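PDB 4ITB: succinate-semialdehyde dehydrogenase, which probably oxidises succinate semialdehyde to succinate, passing the hydride to NADP+. Local coordinates for residues 130-135 with 260-265; 5-10 with 161-166; 243-248 with 278-283. All blocks are in the same frame, centred on the assembly; numbering follows the deposited sequence.

Contact 1: 130-135 with 260-265. With NDP (NADPH dihydro-nicotinamide-adenine-dinucleotide phosphate), chain C; SSN (4-oxobutanoic acid), chain D.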
loop_
_atom_site.group_PDB
_atom_site.type_symbol
_atom_site.label_atom_id
_atom_site.label_comp_id
_atom_site.label_asym_id
_atom_site.label_seq_id
_atom_site.Cartn_x
_atom_site.Cartn_y
_atom_site.Cartn_z
ATOM N N MET A 130 17.430 -3.711 0.666
ATOM C CA MET A 130 18.049 -2.390 0.752
ATOM C C MET A 130 19.246 -2.223 -0.183
ATOM O O MET A 130 19.875 -3.197 -0.588
ATOM C CB MET A 130 18.434 -2.097 2.204
ATOM C CG MET A 130 17.203 -1.939 3.108
ATOM S SD MET A 130 16.225 -0.412 2.830
ATOM C CE MET A 130 14.616 -1.086 2.488
ATOM N N PRO A 131 19.551 -0.975 -0.557
ATOM C CA PRO A 131 20.636 -0.689 -1.499
ATOM C C PRO A 131 21.923 -0.210 -0.822
ATOM O O PRO A 131 21.923 0.179 0.349
ATOM C CB PRO A 131 20.046 0.446 -2.325
ATOM C CG PRO A 131 19.327 1.243 -1.294
ATOM C CD PRO A 131 18.724 0.224 -0.324
ATOM N N TRP A 132 23.011 -0.210 -1.584
ATOM C CA TRP A 132 24.329 0.118 -1.047
ATOM C C TRP A 132 24.577 1.612 -0.856
ATOM O O TRP A 132 25.575 1.978 -0.246
ATOM C CB TRP A 132 25.432 -0.461 -1.956
ATOM C CG TRP A 132 25.182 -0.137 -3.409
ATOM C CD1 TRP A 132 24.629 -0.962 -4.336
ATOM C CD2 TRP A 132 25.435 1.114 -4.076
ATOM N NE1 TRP A 132 24.513 -0.310 -5.542
ATOM C CE2 TRP A 132 24.993 0.956 -5.409
ATOM C CE3 TRP A 132 25.978 2.336 -3.682
ATOM C CZ2 TRP A 132 25.096 1.990 -6.344
ATOM C CZ3 TRP A 132 26.066 3.362 -4.614
ATOM C CH2 TRP A 132 25.635 3.174 -5.930
ATOM N N ASN A 133 23.706 2.478 -1.385
ATOM C CA ASN A 133 24.074 3.901 -1.451
ATOM C C ASN A 133 23.992 4.653 -0.126
ATOM O O ASN A 133 24.752 5.587 0.110
ATOM C CB ASN A 133 23.351 4.639 -2.587
ATOM C CG ASN A 133 21.860 4.733 -2.378
ATOM O OD1 ASN A 133 21.245 3.868 -1.741
ATOM N ND2 ASN A 133 21.260 5.785 -2.926
ATOM N N PHE A 134 23.078 4.222 0.738
ATOM C CA PHE A 134 23.012 4.728 2.105
ATOM C C PHE A 134 22.867 3.492 2.976
ATOM O O PHE A 134 21.776 3.164 3.461
ATOM C CB PHE A 134 21.847 5.710 2.294
ATOM C CG PHE A 134 22.018 6.999 1.534
ATOM C CD1 PHE A 134 21.439 7.167 0.286
ATOM C CD2 PHE A 134 22.771 8.030 2.066
ATOM C CE1 PHE A 134 21.608 8.352 -0.423
ATOM C CE2 PHE A 134 22.939 9.227 1.363
ATOM C CZ PHE A 134 22.357 9.378 0.118
ATOM N N PRO A 135 23.978 2.774 3.168
ATOM C CA PRO A 135 23.881 1.417 3.718
ATOM C C PRO A 135 23.490 1.356 5.191
ATOM O O PRO A 135 23.095 0.285 5.651
ATOM C CB PRO A 135 25.286 0.851 3.492
ATOM C CG PRO A 135 26.180 2.055 3.479
ATOM C CD PRO A 135 25.367 3.176 2.884
ATOM N N ASN A 260 28.664 11.061 -4.021
ATOM C CA ASN A 260 29.247 10.824 -5.347
ATOM C C ASN A 260 28.189 10.737 -6.445
ATOM O O ASN A 260 28.346 10.011 -7.432
ATOM C CB ASN A 260 30.151 9.583 -5.321
ATOM C CG ASN A 260 31.173 9.641 -4.193
ATOM O OD1 ASN A 260 31.653 10.719 -3.842
ATOM N ND2 ASN A 260 31.500 8.481 -3.613
ATOM N N GLY A 261 27.107 11.486 -6.251
ATOM C CA GLY A 261 26.005 11.529 -7.195
ATOM C C GLY A 261 24.964 10.435 -7.024
ATOM O O GLY A 261 23.920 10.453 -7.674
ATOM N N GLN A 262 25.246 9.480 -6.144
ATOM C CA GLN A 262 24.443 8.264 -6.051
ATOM C C GLN A 262 23.309 8.402 -5.040
ATOM O O GLN A 262 23.272 7.736 -4.002
ATOM C CB GLN A 262 25.357 7.081 -5.724
ATOM C CG GLN A 262 26.482 6.909 -6.752
ATOM C CD GLN A 262 27.644 6.096 -6.232
ATOM O OE1 GLN A 262 28.103 5.163 -6.898
ATOM N NE2 GLN A 262 28.136 6.446 -5.051
ATOM N N SER A 263 22.377 9.297 -5.350
ATOM C CA SER A 263 21.192 9.487 -4.523
ATOM C C SER A 263 19.952 9.561 -5.378
ATOM O O SER A 263 19.944 10.201 -6.434
ATOM C CB SER A 263 21.292 10.766 -3.702
ATOM O OG SER A 263 20.050 11.019 -3.061
ATOM N N CYS A 264 18.897 8.919 -4.894
ATOM C CA CYS A 264 17.586 8.947 -5.516
ATOM C C CYS A 264 17.052 10.374 -5.674
ATOM O O CYS A 264 16.325 10.658 -6.615
ATOM C CB CYS A 264 16.620 8.107 -4.674
ATOM S SG CYS A 264 16.366 8.741 -2.986
ATOM N N ILE A 265 17.428 11.251 -4.744
ATOM C CA ILE A 265 16.985 12.648 -4.744
ATOM C C ILE A 265 18.109 13.634 -5.072
ATOM O O ILE A 265 18.032 14.806 -4.711
ATOM C CB ILE A 265 16.301 13.057 -3.412
ATOM C CG1 ILE A 265 17.204 12.730 -2.221
ATOM C CG2 ILE A 265 14.935 12.384 -3.282
ATOM C CD1 ILE A 265 16.649 13.189 -0.870
HETATM P PA NDP C . 19.600 -2.900 -7.394
HETATM O O1A NDP C . 18.166 -2.465 -7.513
HETATM O O2A NDP C . 20.056 -4.097 -8.181
HETATM O O5B NDP C . 19.883 -3.256 -5.848
HETATM C C5B NDP C . 19.053 -2.853 -4.754
HETATM C C4B NDP C . 18.770 -4.036 -3.830
HETATM O O4B NDP C . 17.861 -4.922 -4.491
HETATM C C3B NDP C . 19.997 -4.881 -3.494
HETATM O O3B NDP C . 19.816 -5.448 -2.188
HETATM C C2B NDP C . 19.908 -5.975 -4.538
HETATM O O2B NDP C . 20.597 -7.152 -4.157
HETATM C C1B NDP C . 18.431 -6.231 -4.522
HETATM N N9A NDP C . 17.882 -6.852 -5.730
HETATM C C8A NDP C . 18.265 -6.670 -7.014
HETATM N N7A NDP C . 17.474 -7.398 -7.845
HETATM C C5A NDP C . 16.562 -8.020 -7.079
HETATM C C6A NDP C . 15.442 -8.944 -7.294
HETATM N N6A NDP C . 15.114 -9.338 -8.547
HETATM N N1A NDP C . 14.764 -9.356 -6.206
HETATM C C2A NDP C . 15.072 -8.973 -4.959
HETATM N N3A NDP C . 16.090 -8.150 -4.684
HETATM C C4A NDP C . 16.840 -7.660 -5.692
HETATM O O3 NDP C . 20.577 -1.662 -7.739
HETATM P PN NDP C . 21.998 -1.658 -8.525
HETATM O O1N NDP C . 22.032 -2.636 -9.680
HETATM O O2N NDP C . 23.102 -1.677 -7.503
HETATM O O5D NDP C . 21.912 -0.165 -9.118
HETATM C C5D NDP C . 21.359 0.022 -10.421
HETATM C C4D NDP C . 20.580 1.330 -10.488
HETATM O O4D NDP C . 19.423 1.292 -9.644
HETATM C C3D NDP C . 21.375 2.522 -9.988
HETATM O O3D NDP C . 22.213 3.076 -10.999
HETATM C C2D NDP C . 20.270 3.482 -9.623
HETATM O O2D NDP C . 19.772 4.076 -10.830
HETATM C C1D NDP C . 19.203 2.571 -9.027
HETATM N N1N NDP C . 19.331 2.521 -7.553
HETATM C C2N NDP C . 18.488 3.256 -6.812
HETATM C C3N NDP C . 18.725 3.495 -5.459
HETATM C C7N NDP C . 17.765 4.314 -4.643
HETATM O O7N NDP C . 18.162 4.894 -3.642
HETATM N N7N NDP C . 16.489 4.385 -5.007
HETATM C C4N NDP C . 19.950 2.940 -4.774
HETATM C C5N NDP C . 20.604 1.941 -5.607
HETATM C C6N NDP C . 20.269 1.768 -6.942
HETATM P P2B NDP C . 22.050 -7.502 -4.744
HETATM O O1X NDP C . 22.333 -8.832 -4.117
HETATM O O2X NDP C . 21.859 -7.600 -6.247
HETATM O O3X NDP C . 23.001 -6.411 -4.353
HETATM C C1 SSN D . 17.918 9.949 1.121
HETATM O O1 SSN D . 17.033 9.619 1.956
HETATM C C2 SSN D . 18.018 9.304 -0.221
HETATM O O2 SSN D . 18.748 10.841 1.418
HETATM C C3 SSN D . 17.240 8.070 -0.527
HETATM C C4 SSN D . 17.332 7.510 -1.913
HETATM O O4 SSN D . 18.589 7.318 -2.470
#
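The backbone oxygen of Gln262 is gripped by two side-chain amides. Asn133 ND2 donates to Gln262 O at 3.0 Å, and the bond is nearly straight. Asn259 ND2 is the second donor. The oxygen lies close to the amide plane of Asn133, but ND2 sits above the Gln262 carbonyl plane, 40° out of it. The bond helps fix the rotation of the Asn133 amide. With Asn133 CG between the backbone N and the carbonyl carbon (chi1 66°), that amide is directed at both Gln262 O and the substrate. Asn133 ND2 also reaches SSN O4 at 3.1 Å, and Cys264 N donates to the same SSN O4 at 2.9 Å. Two N-H donors on this oxygen form the oxyanion hole of the aldehyde dehydrogenases. SSN is bound covalently, with Cys264 SG 1.9 Å from SSN C4, as expected of the adduct formed by the catalytic cysteine of this family. Phe134 brings CE1 to 3.7 Å from SSN C2, while the carboxylate atom SSN O2 lies over one ring face, offset toward the rim. Ser263 OG lies at the edge of the same ring and accepts from Ile265 N in an ST turn. Trp132 and Gln262 cross at about a right angle, with Trp132 CH2 3.3 Å from Gln262 OE1. That oxygen is satisfied by Ala307 N. Trp132 NE1 gives the cofactor phosphate oxygen NDP O2N a bond of 2.8 Å. Pro131 CB packs 3.5 Å from NDP C4N, the hydride-carrying carbon. The site is buried. Segment 130-135 follows strand 115-129 and leads into helix 137-148, and its Phe134 touches helix 79-103. Segment 260-265 runs between helix 245-257 and strand 267-273.

Contact 2: 5-10 with 161-166; sequences IATINP and VPQCAL
The amide of Gln163 points an N-H at Thr7 OG1, which lies close to the amide plane. Thr7 OG1 accepts from Gln163 NE2 at 2.8 Å, with an N-H...O angle of 160°. The two side chains cross at about a right angle. Gln163 CG passes 3.5 Å from Thr7 OG1. The hydroxyl stands beside the backbone N of Thr7 (chi1 -60°), which brings it to the helix. Thr7 OG1 is also hydrogen-bonded to Glu74 OE2. Glu74 takes Gln163 N and Cys164 N as well, so its carboxylate ties the first turn of the helix to the strand. An alanine in place of Gln163 would remove the amide donor and is likely to leave Thr7 OG1 less restrained in its rotation, though Glu74 would still hold it. Beside this polar pair, the Pro162 ring packs on the strand. Pro162 CB is 3.7 Å from Ile5 CG2, and Pro162 CD is 3.6 Å from Ala6 O. The N-to-C directions of strand 6-8 and helix turn 162-166 make 124°. That turn begins helix 162-175. Strand 6-8 pairs with strand 15-18 in a two-stranded antiparallel sheet, and helix 64-75 lies against both the strand and the helix turn.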
loop_
_atom_site.group_PDB
_atom_site.type_symbol
_atom_site.label_atom_id
_atom_site.label_comp_id
_atom_site.label_asym_id
_atom_site.label_seq_id
_atom_site.Cartn_x
_atom_site.Cartn_y
_atom_site.Cartn_z
ATOM N N ILE A 5 28.821 -11.989 -2.725
ATOM C CA ILE A 5 28.762 -11.197 -1.505
ATOM C C ILE A 5 30.180 -10.957 -1.025
ATOM O O ILE A 5 30.883 -11.889 -0.624
ATOM C CB ILE A 5 27.945 -11.886 -0.407
ATOM C CG1 ILE A 5 26.531 -12.177 -0.907
ATOM C CG2 ILE A 5 27.913 -11.005 0.841
ATOM C CD1 ILE A 5 25.702 -13.002 0.059
ATOM N N ALA A 6 30.611 -9.708 -1.081
ATOM C CA ALA A 6 32.000 -9.395 -0.820
ATOM C C ALA A 6 32.198 -7.918 -0.553
ATOM O O ALA A 6 31.437 -7.069 -1.044
ATOM C CB ALA A 6 32.860 -9.830 -2.002
ATOM N N THR A 7 33.227 -7.622 0.230
ATOM C CA THR A 7 33.739 -6.266 0.346
ATOM C C THR A 7 34.805 -6.093 -0.726
ATOM O O THR A 7 35.847 -6.760 -0.695
ATOM C CB THR A 7 34.370 -6.012 1.728
ATOM O OG1 THR A 7 33.383 -6.200 2.756
ATOM C CG2 THR A 7 34.931 -4.594 1.817
ATOM N N ILE A 8 34.522 -5.222 -1.688
ATOM C CA ILE A 8 35.502 -4.838 -2.690
ATOM C C ILE A 8 35.623 -3.328 -2.609
ATOM O O ILE A 8 34.662 -2.605 -2.882
ATOM C CB ILE A 8 35.093 -5.288 -4.102
ATOM C CG1 ILE A 8 34.926 -6.808 -4.136
ATOM C CG2 ILE A 8 36.142 -4.846 -5.124
ATOM C CD1 ILE A 8 34.400 -7.354 -5.457
ATOM N N ASN A 9 36.792 -2.858 -2.190
ATOM C CA ASN A 9 37.020 -1.437 -1.946
ATOM C C ASN A 9 37.021 -0.678 -3.274
ATOM O O ASN A 9 37.897 -0.903 -4.111
ATOM C CB ASN A 9 38.353 -1.258 -1.218
ATOM C CG ASN A 9 38.573 0.158 -0.725
ATOM O OD1 ASN A 9 38.108 1.125 -1.333
ATOM N ND2 ASN A 9 39.293 0.290 0.384
ATOM N N PRO A 10 36.044 0.223 -3.484
ATOM C CA PRO A 10 35.940 0.891 -4.790
ATOM C C PRO A 10 37.028 1.929 -5.033
ATOM O O PRO A 10 37.173 2.389 -6.166
ATOM C CB PRO A 10 34.562 1.571 -4.727
ATOM C CG PRO A 10 34.358 1.833 -3.265
ATOM C CD PRO A 10 34.945 0.617 -2.579
ATOM N N VAL A 161 27.697 -4.558 0.358
ATOM C CA VAL A 161 27.865 -3.973 1.693
ATOM C C VAL A 161 27.616 -4.971 2.841
ATOM O O VAL A 161 26.911 -4.658 3.809
ATOM C CB VAL A 161 27.036 -2.661 1.866
ATOM C CG1 VAL A 161 27.566 -1.565 0.939
ATOM C CG2 VAL A 161 25.551 -2.908 1.603
ATOM N N PRO A 162 28.229 -6.170 2.765
ATOM C CA PRO A 162 27.982 -7.161 3.819
ATOM C C PRO A 162 28.453 -6.702 5.203
ATOM O O PRO A 162 27.795 -6.997 6.202
ATOM C CB PRO A 162 28.780 -8.383 3.337
ATOM C CG PRO A 162 29.848 -7.817 2.467
ATOM C CD PRO A 162 29.198 -6.667 1.768
ATOM N N GLN A 163 29.572 -5.994 5.278
ATOM C CA GLN A 163 30.032 -5.536 6.582
ATOM C C GLN A 163 29.088 -4.513 7.184
ATOM O O GLN A 163 28.842 -4.536 8.386
ATOM C CB GLN A 163 31.459 -5.004 6.523
ATOM C CG GLN A 163 32.476 -6.075 6.179
ATOM C CD GLN A 163 33.892 -5.557 6.283
ATOM O OE1 GLN A 163 34.310 -5.060 7.333
ATOM N NE2 GLN A 163 34.633 -5.649 5.188
ATOM N N CYS A 164 28.530 -3.636 6.357
ATOM C CA CYS A 164 27.520 -2.696 6.845
ATOM C C CYS A 164 26.299 -3.452 7.353
ATOM O O CYS A 164 25.782 -3.152 8.434
ATOM C CB CYS A 164 27.096 -1.718 5.753
ATOM S SG CYS A 164 28.358 -0.525 5.272
ATOM N N ALA A 165 25.859 -4.439 6.580
ATOM C CA ALA A 165 24.692 -5.225 6.942
ATOM C C ALA A 165 24.896 -5.937 8.283
ATOM O O ALA A 165 24.001 -5.940 9.135
ATOM C CB ALA A 165 24.377 -6.212 5.840
ATOM N N LEU A 166 26.076 -6.522 8.479
ATOM C CA LEU A 166 26.373 -7.219 9.727
ATOM C C LEU A 166 26.485 -6.232 10.884
ATOM O O LEU A 166 26.070 -6.529 12.004
ATOM C CB LEU A 166 27.649 -8.048 9.592
ATOM C CG LEU A 166 27.526 -9.217 8.621
ATOM C CD1 LEU A 166 28.904 -9.782 8.326
ATOM C CD2 LEU A 166 26.608 -10.294 9.186
#

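Contact 3: 243-248 with 278-283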
loop_
_atom_site.group_PDB
_atom_site.type_symbol
_atom_site.label_atom_id
_atom_site.label_comp_id
_atom_site.label_asym_id
_atom_site.label_seq_id
_atom_site.Cartn_x
_atom_site.Cartn_y
_atom_site.Cartn_z
ATOM N N ALA A 243 15.357 34.009 -8.314
ATOM C CA ALA A 243 16.108 33.163 -7.386
ATOM C C ALA A 243 17.377 33.835 -6.865
ATOM O O ALA A 243 17.956 34.698 -7.529
ATOM C CB ALA A 243 16.464 31.841 -8.048
ATOM N N ASP A 244 17.802 33.430 -5.673
ATOM C CA ASP A 244 19.147 33.741 -5.196
ATOM C C ASP A 244 20.084 32.826 -5.968
ATOM O O ASP A 244 20.255 31.656 -5.616
ATOM C CB ASP A 244 19.267 33.493 -3.687
ATOM C CG ASP A 244 20.637 33.896 -3.116
ATOM O OD1 ASP A 244 21.656 33.907 -3.850
ATOM O OD2 ASP A 244 20.695 34.184 -1.902
ATOM N N LEU A 245 20.677 33.358 -7.031
ATOM C CA LEU A 245 21.445 32.556 -7.978
ATOM C C LEU A 245 22.660 31.891 -7.345
ATOM O O LEU A 245 22.915 30.712 -7.578
ATOM C CB LEU A 245 21.879 33.409 -9.174
ATOM C CG LEU A 245 21.434 32.977 -10.570
ATOM C CD1 LEU A 245 19.976 32.544 -10.571
ATOM C CD2 LEU A 245 21.648 34.109 -11.561
ATOM N N ASP A 246 23.415 32.640 -6.550
ATOM C CA ASP A 246 24.613 32.075 -5.937
ATOM C C ASP A 246 24.264 30.946 -4.967
ATOM O O ASP A 246 24.937 29.915 -4.937
ATOM C CB ASP A 246 25.455 33.153 -5.243
ATOM C CG ASP A 246 26.188 34.055 -6.224
ATOM O OD1 ASP A 246 26.197 33.773 -7.440
ATOM O OD2 ASP A 246 26.780 35.053 -5.760
ATOM N N GLU A 247 23.200 31.123 -4.186
ATOM C CA GLU A 247 22.755 30.051 -3.295
ATOM C C GLU A 247 22.293 28.833 -4.093
ATOM O O GLU A 247 22.617 27.700 -3.744
ATOM C CB GLU A 247 21.644 30.515 -2.340
ATOM C CG GLU A 247 21.310 29.459 -1.287
ATOM C CD GLU A 247 20.092 29.784 -0.436
ATOM O OE1 GLU A 247 19.404 30.786 -0.717
ATOM O OE2 GLU A 247 19.832 29.022 0.522
ATOM N N ALA A 248 21.541 29.069 -5.162
ATOM C CA ALA A 248 21.060 27.986 -6.015
ATOM C C ALA A 248 22.214 27.180 -6.617
ATOM O O ALA A 248 22.140 25.950 -6.693
ATOM C CB ALA A 248 20.143 28.528 -7.109
ATOM N N ALA A 278 22.615 31.687 -18.554
ATOM C CA ALA A 278 24.042 31.864 -18.833
ATOM C C ALA A 278 24.858 32.023 -17.550
ATOM O O ALA A 278 25.885 31.362 -17.375
ATOM C CB ALA A 278 24.266 33.056 -19.767
ATOM N N GLU A 279 24.397 32.887 -16.653
ATOM C CA GLU A 279 25.088 33.130 -15.394
ATOM C C GLU A 279 25.089 31.879 -14.525
ATOM O O GLU A 279 26.125 31.494 -13.980
ATOM C CB GLU A 279 24.459 34.303 -14.637
ATOM C CG GLU A 279 25.114 34.563 -13.295
ATOM C CD GLU A 279 24.516 35.737 -12.547
ATOM O OE1 GLU A 279 23.689 36.467 -13.130
ATOM O OE2 GLU A 279 24.878 35.922 -11.366
ATOM N N PHE A 280 23.929 31.240 -14.396
ATOM C CA PHE A 280 23.838 30.055 -13.558
ATOM C C PHE A 280 24.741 28.947 -14.092
ATOM O O PHE A 280 25.460 28.309 -13.322
ATOM C CB PHE A 280 22.394 29.552 -13.444
ATOM C CG PHE A 280 22.249 28.378 -12.505
ATOM C CD1 PHE A 280 21.876 28.567 -11.184
ATOM C CD2 PHE A 280 22.521 27.092 -12.944
ATOM C CE1 PHE A 280 21.771 27.485 -10.324
ATOM C CE2 PHE A 280 22.416 26.012 -12.091
ATOM C CZ PHE A 280 22.045 26.210 -10.787
ATOM N N LEU A 281 24.694 28.705 -15.397
ATOM C CA LEU A 281 25.459 27.609 -15.979
ATOM C C LEU A 281 26.957 27.841 -15.816
ATOM O O LEU A 281 27.703 26.909 -15.506
ATOM C CB LEU A 281 25.103 27.408 -17.451
ATOM C CG LEU A 281 25.842 26.278 -18.166
ATOM C CD1 LEU A 281 25.666 24.957 -17.423
ATOM C CD2 LEU A 281 25.396 26.149 -19.621
ATOM N N GLU A 282 27.401 29.076 -16.027
ATOM C CA GLU A 282 28.810 29.386 -15.855
ATOM C C GLU A 282 29.237 29.122 -14.414
ATOM O O GLU A 282 30.288 28.523 -14.162
ATOM C CB GLU A 282 29.075 30.841 -16.229
ATOM C CG GLU A 282 30.490 31.302 -15.917
ATOM C CD GLU A 282 31.307 31.517 -17.164
ATOM O OE1 GLU A 282 31.282 30.645 -18.059
ATOM O OE2 GLU A 282 31.969 32.568 -17.253
ATOM N N LYS A 283 28.423 29.571 -13.464
ATOM C CA LYS A 283 28.733 29.379 -12.055
ATOM C C LYS A 283 28.695 27.901 -11.652
ATOM O O LYS A 283 29.500 27.455 -10.826
ATOM C CB LYS A 283 27.845 30.263 -11.168
ATOM C CG LYS A 283 28.204 31.751 -11.278
ATOM C CD LYS A 283 27.270 32.660 -10.494
ATOM C CE LYS A 283 27.850 34.076 -10.420
ATOM N NZ LYS A 283 26.917 35.063 -9.815
#
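Leu245 and Phe280 mark the closest approach of the two backbones, with their CA atoms 6.6 Å apart. Leu245 lies in the first turn of helix 245-257, and Phe280 lies within helix 274-289. Asp244 is the N-cap of the first helix: its OD1 accepts from Glu247 N at 3.2 Å, met from above the carboxylate plane. Leu245 points at the second helix and sets CD2 3.4 Å from Glu279 CD, against the carboxylate. Phe280 turns its edge to the first helix, and Ala248 CB lies in the ring plane, 3.8 Å from Phe280 CE1. CG anti to the backbone N (chi1 -176°) swings this ring toward Ala248 and the sheet beneath. Helix 245-257 joins the adjacent parallel strands 235-239 and 267-273, a beta-alpha-beta crossover. Leu245 and Phe280 both rest on Val239 of that sheet. At the outer side, Lys283 NZ bridges two acids. Lys283 NZ meets Asp246 OD1 at 2.8 Å on the syn lone pair. Lys283 NZ meets Glu279 OE2 at 2.7 Å on the anti lone pair. The lysine probably offsets the like charges of the two carboxylates. Glu247 forms a salt bridge to Lys456 of the second subunit.

How the contacts relate
Contacts 1 and 2 are neighbours, with centres 14 Å apart. They touch where Trp132 and Pro135 pack on Val161 and Cys164. Contact 3 lies about 26 Å from contact 1 and 39 Å from contact 2, centre to centre, and touches neither. Along the chain, contact 1 crosses both others: 130-135 falls between 5-10 and 161-166, and 260-265 falls between 243-248 and 278-283. The crossover from strand 235-239 through helix 245-257 begins in contact 3 and leads into the loop that carries Cys264, before strand 267-273. In contact 1 that loop meets the loop after strand 115-129, which belongs to another sheet, so substrate and cofactor are held where the two sheet systems meet.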